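Local coordinates for protein synthesis inhibitor I (Hordeum vulgare, PDB 4FBC), which is a plant member of the ribosome-inactivating protein family, inhibitors of protein synthesis, and binds adenosine monophosphate, at residues Gly124-Leu129 against Gln210-Gln215. The protein carries 3 engineered substitutions. Sequence-based numbering, arbitrary orientation.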
loop_
_atom_site.group_PDB
_atom_site.type_symbol
_atom_site.label_atom_id
_atom_site.label_comp_id
_atom_site.label_asym_id
_atom_site.label_seq_id
_atom_site.Cartn_x
_atom_site.Cartn_y
_atom_site.Cartn_z
ATOM N N GLY A 124 -1.869 -17.480 5.924
ATOM C CA GLY A 124 -2.707 -18.316 6.772
ATOM C C GLY A 124 -3.310 -17.540 7.934
ATOM O O GLY A 124 -4.379 -17.894 8.438
ATOM N N ASP A 125 -2.644 -16.456 8.326
ATOM C CA ASP A 125 -2.962 -15.719 9.547
ATOM C C ASP A 125 -2.324 -14.323 9.482
ATOM O O ASP A 125 -1.181 -14.189 9.040
ATOM C CB ASP A 125 -2.390 -16.495 10.737
ATOM C CG ASP A 125 -2.983 -16.071 12.068
ATOM O OD1 ASP A 125 -3.580 -14.974 12.154
ATOM O OD2 ASP A 125 -2.840 -16.848 13.040
ATOM N N THR A 126 -3.044 -13.288 9.918
ATOM C CA THR A 126 -2.486 -11.930 9.927
ATOM C C THR A 126 -1.423 -11.777 11.014
ATOM O O THR A 126 -0.648 -10.816 11.012
ATOM C CB THR A 126 -3.571 -10.824 10.103
ATOM O OG1 THR A 126 -4.257 -10.998 11.351
ATOM C CG2 THR A 126 -4.573 -10.849 8.954
ATOM N N ASP A 127 -1.382 -12.735 11.935
ATOM C CA ASP A 127 -0.406 -12.710 13.023
ATOM C C ASP A 127 0.991 -13.103 12.535
ATOM O O ASP A 127 1.965 -12.967 13.271
ATOM C CB ASP A 127 -0.847 -13.650 14.153
ATOM C CG ASP A 127 -0.146 -13.360 15.475
ATOM O OD1 ASP A 127 0.054 -12.168 15.809
ATOM O OD2 ASP A 127 0.194 -14.330 16.189
ATOM N N LYS A 128 1.090 -13.580 11.296
ATOM C CA LYS A 128 2.362 -14.094 10.781
ATOM C C LYS A 128 3.224 -13.060 10.046
ATOM O O LYS A 128 4.274 -13.405 9.509
ATOM C CB LYS A 128 2.127 -15.307 9.876
ATOM C CG LYS A 128 1.205 -16.346 10.485
ATOM C CD LYS A 128 1.671 -17.761 10.175
ATOM C CE LYS A 128 1.518 -18.659 11.397
ATOM N NZ LYS A 128 0.105 -18.721 11.866
ATOM N N LEU A 129 2.781 -11.804 10.019
ATOM C CA LEU A 129 3.522 -10.734 9.339
ATOM C C LEU A 129 4.923 -10.556 9.926
ATOM O O LEU A 129 5.848 -10.099 9.249
ATOM C CB LEU A 129 2.747 -9.412 9.427
ATOM C CG LEU A 129 1.556 -9.257 8.480
ATOM C CD1 LEU A 129 0.730 -8.022 8.828
ATOM C CD2 LEU A 129 2.050 -9.174 7.056
ATOM N N GLN A 210 -0.068 -1.998 13.435
ATOM C CA GLN A 210 -0.349 -0.883 12.529
ATOM C C GLN A 210 -0.857 -1.374 11.180
ATOM O O GLN A 210 -1.926 -0.943 10.716
ATOM C CB GLN A 210 0.913 -0.026 12.333
ATOM C CG GLN A 210 1.347 0.749 13.581
ATOM C CD GLN A 210 2.815 1.121 13.550
ATOM O OE1 GLN A 210 3.444 1.107 12.490
ATOM N NE2 GLN A 210 3.372 1.438 14.709
ATOM N N VAL A 211 -0.104 -2.280 10.558
ATOM C CA VAL A 211 -0.497 -2.850 9.269
ATOM C C VAL A 211 -1.898 -3.478 9.333
ATOM O O VAL A 211 -2.715 -3.291 8.423
ATOM C CB VAL A 211 0.541 -3.872 8.752
ATOM C CG1 VAL A 211 -0.029 -4.682 7.593
ATOM C CG2 VAL A 211 1.821 -3.148 8.308
ATOM N N ASN A 212 -2.184 -4.182 10.425
ATOM C CA ASN A 212 -3.489 -4.833 10.588
ATOM C C ASN A 212 -4.614 -3.905 11.081
ATOM O O ASN A 212 -5.755 -4.349 11.266
ATOM C CB ASN A 212 -3.354 -6.061 11.505
ATOM C CG ASN A 212 -2.629 -7.221 10.836
ATOM O OD1 ASN A 212 -2.616 -7.346 9.606
ATOM N ND2 ASN A 212 -2.028 -8.087 11.651
ATOM N N GLY A 213 -4.305 -2.621 11.275
ATOM C CA GLY A 213 -5.277 -1.656 11.769
ATOM C C GLY A 213 -5.225 -0.276 11.111
ATOM O O GLY A 213 -5.458 0.745 11.763
ATOM N N TRP A 214 -4.939 -0.241 9.817
ATOM C CA TRP A 214 -4.810 1.023 9.090
ATOM C C TRP A 214 -6.071 1.886 9.200
ATOM O O TRP A 214 -5.993 3.082 9.455
ATOM C CB TRP A 214 -4.486 0.730 7.627
ATOM C CG TRP A 214 -4.269 1.926 6.736
ATOM C CD1 TRP A 214 -3.560 3.060 7.017
ATOM C CD2 TRP A 214 -4.756 2.076 5.399
ATOM N NE1 TRP A 214 -3.587 3.914 5.931
ATOM C CE2 TRP A 214 -4.309 3.329 4.926
ATOM C CE3 TRP A 214 -5.529 1.269 4.556
ATOM C CZ2 TRP A 214 -4.616 3.794 3.645
ATOM C CZ3 TRP A 214 -5.823 1.722 3.287
ATOM C CH2 TRP A 214 -5.373 2.975 2.839
ATOM N N GLN A 215 -7.236 1.270 9.024
ATOM C CA GLN A 215 -8.490 2.005 9.148
ATOM C C GLN A 215 -8.680 2.547 10.573
ATOM O O GLN A 215 -9.067 3.709 10.758
ATOM C CB GLN A 215 -9.674 1.120 8.721
ATOM C CG GLN A 215 -11.035 1.815 8.795
ATOM C CD GLN A 215 -12.119 1.025 8.082
ATOM O OE1 GLN A 215 -12.022 -0.195 7.944
ATOM N NE2 GLN A 215 -13.150 1.716 7.617
#
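N212 reaches across to the loop after helix 119-123 and makes the one hydrogen bond between the segments: its ND2 donates to the backbone O of T126 at 3.1 Å. The bond is nearly straight at the hydrogen (163°), and the acceptor lies almost in the amide plane of N212, although the donor stands well above the carbonyl plane of T126. The same amide rests against the T126 side chain, with T126 CB 3.5 Å from N212 ND2. Apolar packing lies beside it. L129 CD1 meets V211 CG1 at 3.6 Å; with CG1 of V211 anti to its backbone N (chi1 167°), that methyl faces the leucine. L129 CD1 also lies in van der Waals contact with the amide oxygen OD1 of N212, at 3.5 Å. Y119 of helix 119-123 touches T126, L129 and V211. Within 124-129, an Asx turn shapes the loop: D127 N donates to D125 OD1 at 3.1 Å. D127 OD1 forms a salt bridge with K208, a further tie between this loop and helix 205-211. G213 occupies the N-cap position of helix 214-225, whose W214 touches the adenosine monophosphate. One side-chain-to-backbone hydrogen bond and a small apolar patch thus join this loop to the helix junction next to the ligand pocket, with the polar link on the more exposed side.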